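Globin (Geobacter sulfurreducens, PDB 2W31) probably binds oxygen and, as the globin domain of a globin-coupled sensor, carries a bis-histidyl hexacoordinate heme. Local coordinates at the interface of chains A and B. Numbering follows the deposited sequence. Chains: chain A/B, Globin.

Contact 1: the interface of chains A and B. Residues chain A 111, 115, 132, 136; chain B 111-112, 115, 136.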
loop_
_atom_site.group_PDB
_atom_site.type_symbol
_atom_site.label_atom_id
_atom_site.label_comp_id
_atom_site.label_asym_id
_atom_site.label_seq_id
_atom_site.Cartn_x
_atom_site.Cartn_y
_atom_site.Cartn_z
ATOM N N ARG A 111 0.368 -6.163 -5.268
ATOM C CA ARG A 111 -0.984 -5.788 -4.873
ATOM C C ARG A 111 -1.941 -5.860 -6.090
ATOM O O ARG A 111 -3.025 -6.418 -6.006
ATOM C CB ARG A 111 -0.911 -4.363 -4.333
ATOM C CG ARG A 111 -2.106 -3.908 -3.682
ATOM C CD ARG A 111 -1.973 -2.366 -3.451
ATOM N NE ARG A 111 -0.780 -1.912 -2.717
ATOM C CZ ARG A 111 -0.619 -2.059 -1.389
ATOM N NH1 ARG A 111 -1.509 -2.718 -0.677
ATOM N NH2 ARG A 111 0.449 -1.604 -0.750
ATOM N N LEU A 115 -5.055 -8.593 -6.324
ATOM C CA LEU A 115 -6.436 -8.143 -6.359
ATOM C C LEU A 115 -7.127 -8.574 -7.652
ATOM O O LEU A 115 -8.387 -8.754 -7.657
ATOM C CB LEU A 115 -6.573 -6.626 -6.111
ATOM C CG LEU A 115 -6.171 -6.199 -4.703
ATOM C CD1 LEU A 115 -6.766 -4.779 -4.440
ATOM C CD2 LEU A 115 -6.399 -7.104 -3.522
ATOM N N ARG A 132 -10.360 -9.188 -0.330
ATOM C CA ARG A 132 -9.556 -8.019 -0.662
ATOM C C ARG A 132 -9.081 -7.334 0.623
ATOM O O ARG A 132 -7.898 -6.917 0.707
ATOM C CB ARG A 132 -10.344 -7.038 -1.543
ATOM C CG ARG A 132 -9.476 -5.937 -2.161
ATOM C CD ARG A 132 -10.289 -4.920 -2.940
ATOM N NE ARG A 132 -11.323 -4.278 -2.116
ATOM C CZ ARG A 132 -12.638 -4.388 -2.317
ATOM N NH1 ARG A 132 -13.112 -5.103 -3.322
ATOM N NH2 ARG A 132 -13.484 -3.768 -1.505
ATOM N N GLU A 136 -5.149 -6.767 1.476
ATOM C CA GLU A 136 -4.577 -5.413 1.661
ATOM C C GLU A 136 -3.917 -5.235 3.021
ATOM O O GLU A 136 -2.859 -4.582 3.114
ATOM C CB GLU A 136 -5.607 -4.323 1.422
ATOM C CG GLU A 136 -6.173 -4.277 0.016
ATOM C CD GLU A 136 -5.337 -3.555 -0.985
ATOM O OE1 GLU A 136 -4.103 -3.723 -1.058
ATOM O OE2 GLU A 136 -5.960 -2.831 -1.809
ATOM N N ARG B 111 -7.187 3.256 1.894
ATOM C CA ARG B 111 -7.219 2.294 0.809
ATOM C C ARG B 111 -8.477 1.442 0.865
ATOM O O ARG B 111 -9.171 1.262 -0.153
ATOM C CB ARG B 111 -5.965 1.410 0.894
ATOM C CG ARG B 111 -5.767 0.480 -0.264
ATOM C CD ARG B 111 -4.601 -0.551 0.027
ATOM N NE ARG B 111 -3.363 0.034 0.600
ATOM C CZ ARG B 111 -2.423 0.640 -0.144
ATOM N NH1 ARG B 111 -2.652 0.847 -1.436
ATOM N NH2 ARG B 111 -1.277 1.078 0.407
ATOM N N GLN B 112 -8.786 0.905 2.048
ATOM C CA GLN B 112 -9.972 0.039 2.161
ATOM C C GLN B 112 -11.249 0.839 1.838
ATOM O O GLN B 112 -12.165 0.363 1.160
ATOM C CB GLN B 112 -10.079 -0.563 3.577
ATOM C CG GLN B 112 -8.854 -1.365 4.102
ATOM C CD GLN B 112 -8.651 -2.765 3.519
ATOM O OE1 GLN B 112 -9.160 -3.085 2.431
ATOM N NE2 GLN B 112 -7.860 -3.615 4.243
ATOM N N LEU B 115 -11.326 1.624 -2.062
ATOM C CA LEU B 115 -11.639 0.450 -2.883
ATOM C C LEU B 115 -13.098 -0.018 -2.697
ATOM O O LEU B 115 -13.699 -0.603 -3.625
ATOM C CB LEU B 115 -10.616 -0.682 -2.652
ATOM C CG LEU B 115 -9.187 -0.360 -3.103
ATOM C CD1 LEU B 115 -8.479 -1.678 -3.227
ATOM C CD2 LEU B 115 -8.993 0.435 -4.354
ATOM N N GLU B 136 -4.874 2.386 -6.569
ATOM C CA GLU B 136 -3.792 1.741 -5.817
ATOM C C GLU B 136 -2.449 2.441 -6.147
ATOM O O GLU B 136 -1.590 2.589 -5.259
ATOM C CB GLU B 136 -3.687 0.255 -6.178
ATOM C CG GLU B 136 -4.903 -0.548 -5.691
ATOM C CD GLU B 136 -4.867 -0.924 -4.223
ATOM O OE1 GLU B 136 -4.627 -0.089 -3.350
ATOM O OE2 GLU B 136 -5.125 -2.121 -3.956
#
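A:Arg111 and B:Arg111 meet face to face at the two-fold axis of this globin-coupled sensor domain, where the last two long helices of each protoglobin fold pack against their copies much like a four-helix bundle. The guanidinium groups arrive from opposite directions and stack with planes 4° apart, A:Arg111 CZ lying 3.5 Å from B:Arg111 CZ. The like charges are probably offset by the carboxylates, and each chain supplies its own: A:Arg111 NH1 forms a salt bridge and hydrogen bond of 2.8 Å to A:Glu136 OE1, in the guanidinium plane and on the syn side of the carboxylate, though 30° out of its plane. B:Arg111 and B:Glu136 repeat it. The other carboxylate oxygens, A:Glu136 OE2 and B:Glu136 OE2, are modelled unusually close to each other, a doubtful distance on which nothing can be rested. Across the axis the arginine also touches with its aliphatic part, A:Arg111 CD reaching B:Glu136 CD at 3.3 Å. A kink at chi3 (-55°) swings its guanidinium from this crossing into the stack. With an alanine here in place of A:Arg111, A:Glu136 would probably lose its cationic mate and B:Arg111 the group stacked on one of its faces. Farther out, A:Leu115 and B:Leu115 reach tip to tip, CD1 to CD1 at 3.7 Å. A:Arg132 flanks them, its CD 3.7 Å from B:Leu115 CD1 and a guanidinium face toward B:Leu115 O. On the opposite chain, the B:Gln112 side chain runs past that of A:Glu136 in the opposite direction, NE2 near CB, the amide almost perpendicular to the carboxylate.

Contact 2: the interface of chains A and B. Residues chain A 1, 7, 10-11, 144; chain B 101, 104-105.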
loop_
_atom_site.group_PDB
_atom_site.type_symbol
_atom_site.label_atom_id
_atom_site.label_comp_id
_atom_site.label_asym_id
_atom_site.label_seq_id
_atom_site.Cartn_x
_atom_site.Cartn_y
_atom_site.Cartn_z
ATOM N N MET A 1 3.609 -0.605 19.705
ATOM C CA MET A 1 3.854 -0.608 18.235
ATOM C C MET A 1 4.560 -1.867 17.736
ATOM O O MET A 1 4.160 -2.428 16.720
ATOM C CB MET A 1 4.668 0.620 17.827
ATOM C CG MET A 1 6.106 0.644 18.383
ATOM S SD MET A 1 7.323 1.492 17.337
ATOM C CE MET A 1 6.950 0.850 15.683
ATOM N N ILE A 7 0.719 -4.647 16.219
ATOM C CA ILE A 7 0.561 -4.329 14.804
ATOM C C ILE A 7 -0.773 -4.806 14.241
ATOM O O ILE A 7 -1.464 -4.060 13.538
ATOM C CB ILE A 7 1.771 -4.858 14.015
ATOM C CG1 ILE A 7 2.976 -4.019 14.423
ATOM C CG2 ILE A 7 1.526 -4.812 12.501
ATOM C CD1 ILE A 7 4.312 -4.519 13.895
ATOM N N HIS A 10 -3.572 -2.565 15.357
ATOM C CA HIS A 10 -3.634 -1.290 14.646
ATOM C C HIS A 10 -4.295 -1.415 13.274
ATOM O O HIS A 10 -5.031 -0.504 12.834
ATOM C CB HIS A 10 -2.242 -0.679 14.517
ATOM C CG HIS A 10 -1.640 -0.287 15.833
ATOM N ND1 HIS A 10 -0.300 -0.025 15.991
ATOM C CD2 HIS A 10 -2.196 -0.162 17.065
ATOM C CE1 HIS A 10 -0.055 0.272 17.256
ATOM N NE2 HIS A 10 -1.191 0.197 17.927
ATOM N N TYR A 11 -4.008 -2.517 12.574
ATOM C CA TYR A 11 -4.605 -2.773 11.259
ATOM C C TYR A 11 -5.952 -3.492 11.324
ATOM O O TYR A 11 -6.537 -3.776 10.293
ATOM C CB TYR A 11 -3.628 -3.634 10.410
ATOM C CG TYR A 11 -2.445 -2.857 9.862
ATOM C CD1 TYR A 11 -2.570 -2.125 8.674
ATOM C CD2 TYR A 11 -1.224 -2.838 10.510
ATOM C CE1 TYR A 11 -1.499 -1.397 8.137
ATOM C CE2 TYR A 11 -0.146 -2.123 9.992
ATOM C CZ TYR A 11 -0.297 -1.374 8.829
ATOM O OH TYR A 11 0.799 -0.683 8.303
ATOM N N ASP A 144 5.042 -2.155 5.719
ATOM C CA ASP A 144 5.272 -1.344 6.931
ATOM C C ASP A 144 6.563 -1.840 7.613
ATOM O O ASP A 144 7.504 -1.062 7.880
ATOM C CB ASP A 144 4.035 -1.514 7.825
ATOM C CG ASP A 144 4.064 -0.694 9.142
ATOM O OD1 ASP A 144 5.143 -0.140 9.561
ATOM O OD2 ASP A 144 2.974 -0.622 9.779
ATOM N N HIS B 101 5.141 4.251 11.208
ATOM C CA HIS B 101 4.210 3.089 11.241
ATOM C C HIS B 101 2.760 3.574 11.122
ATOM O O HIS B 101 1.945 2.952 10.392
ATOM C CB HIS B 101 4.367 2.301 12.555
ATOM C CG HIS B 101 3.199 1.424 12.905
ATOM N ND1 HIS B 101 2.439 1.568 14.052
ATOM C CD2 HIS B 101 2.718 0.317 12.280
ATOM C CE1 HIS B 101 1.519 0.612 14.095
ATOM N NE2 HIS B 101 1.669 -0.159 13.037
ATOM N N ASN B 104 1.591 4.316 7.586
ATOM C CA ASN B 104 1.195 3.092 6.890
ATOM C C ASN B 104 -0.195 2.621 7.351
ATOM O O ASN B 104 -1.024 2.209 6.540
ATOM C CB ASN B 104 2.228 1.964 7.100
ATOM C CG ASN B 104 3.556 2.266 6.399
ATOM O OD1 ASN B 104 3.904 1.696 5.318
ATOM N ND2 ASN B 104 4.323 3.136 7.027
ATOM N N VAL B 105 -0.447 2.652 8.667
ATOM C CA VAL B 105 -1.777 2.248 9.191
ATOM C C VAL B 105 -2.875 3.097 8.551
ATOM O O VAL B 105 -3.885 2.575 8.032
ATOM C CB VAL B 105 -1.823 2.333 10.742
ATOM C CG1 VAL B 105 -3.244 2.095 11.249
ATOM C CG2 VAL B 105 -0.884 1.279 11.347
#
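B:His101, at the start of helix 101-121, pushes its imidazole between A:Asp144 and A:His10, a worked example of a peripheral residue plugged into the partner globin domain of the two-chain deposited assembly. CG anti to the backbone N (chi1 160°) lays the ring along its own helix, over B:Val105 CG2 of the next turn, with its edges turned to chain A. The side chain can be followed outward: CB lies 3.9 Å from A:Asp144 OD1, and CG is near the same carboxylate, whose plane is 27° from that of the ring. One ring edge, CD2 and NE2, then faces A:Asp144 OD2, while the far end, CE1, points at the edge of the A:His10 ring. The modelled CD2 and CE1 sit too close to A:Asp144 OD2 and A:His10 ND1 for carbon atoms, so the ring orientation is doubtful; a half-turn about CB-CG might place nitrogens there instead. Behind it in the second shell, A:Tyr11 holds the acid within chain A, its phenol OH hydrogen-bonded to A:Asp144 OD2 at 2.6 Å on the anti side of the carboxylate. B:Val105 CG2 lies over one face of the A:Tyr11 ring, toward its rim, 4.0 Å from the centroid in a CH-pi contact. The amide of B:Asn104 stacks with the A:Asp144 carboxylate, planes 12° apart, and its CB is 3.8 Å from A:Asp144 CG. The other valine methyl, B:Val105 CG1, touches the backbone A:His10 O at 3.5 Å.

The C-alpha centres of contact 1 and contact 2 are about 16 Å apart along the same interface of the deposited assembly, which may reflect a dimer of the sensor. Both draw on helix 101-121 of chain B and helix 125-151 of chain A, so one pair of long helices runs through the two. Contact 1 lies at the two-fold axis and is its own symmetry mate; contact 2 lies toward an end, has a twin with the chains exchanged, and adds helix 4-11 of chain A. A centre flanked by two such outer contacts could hold the domains in one register.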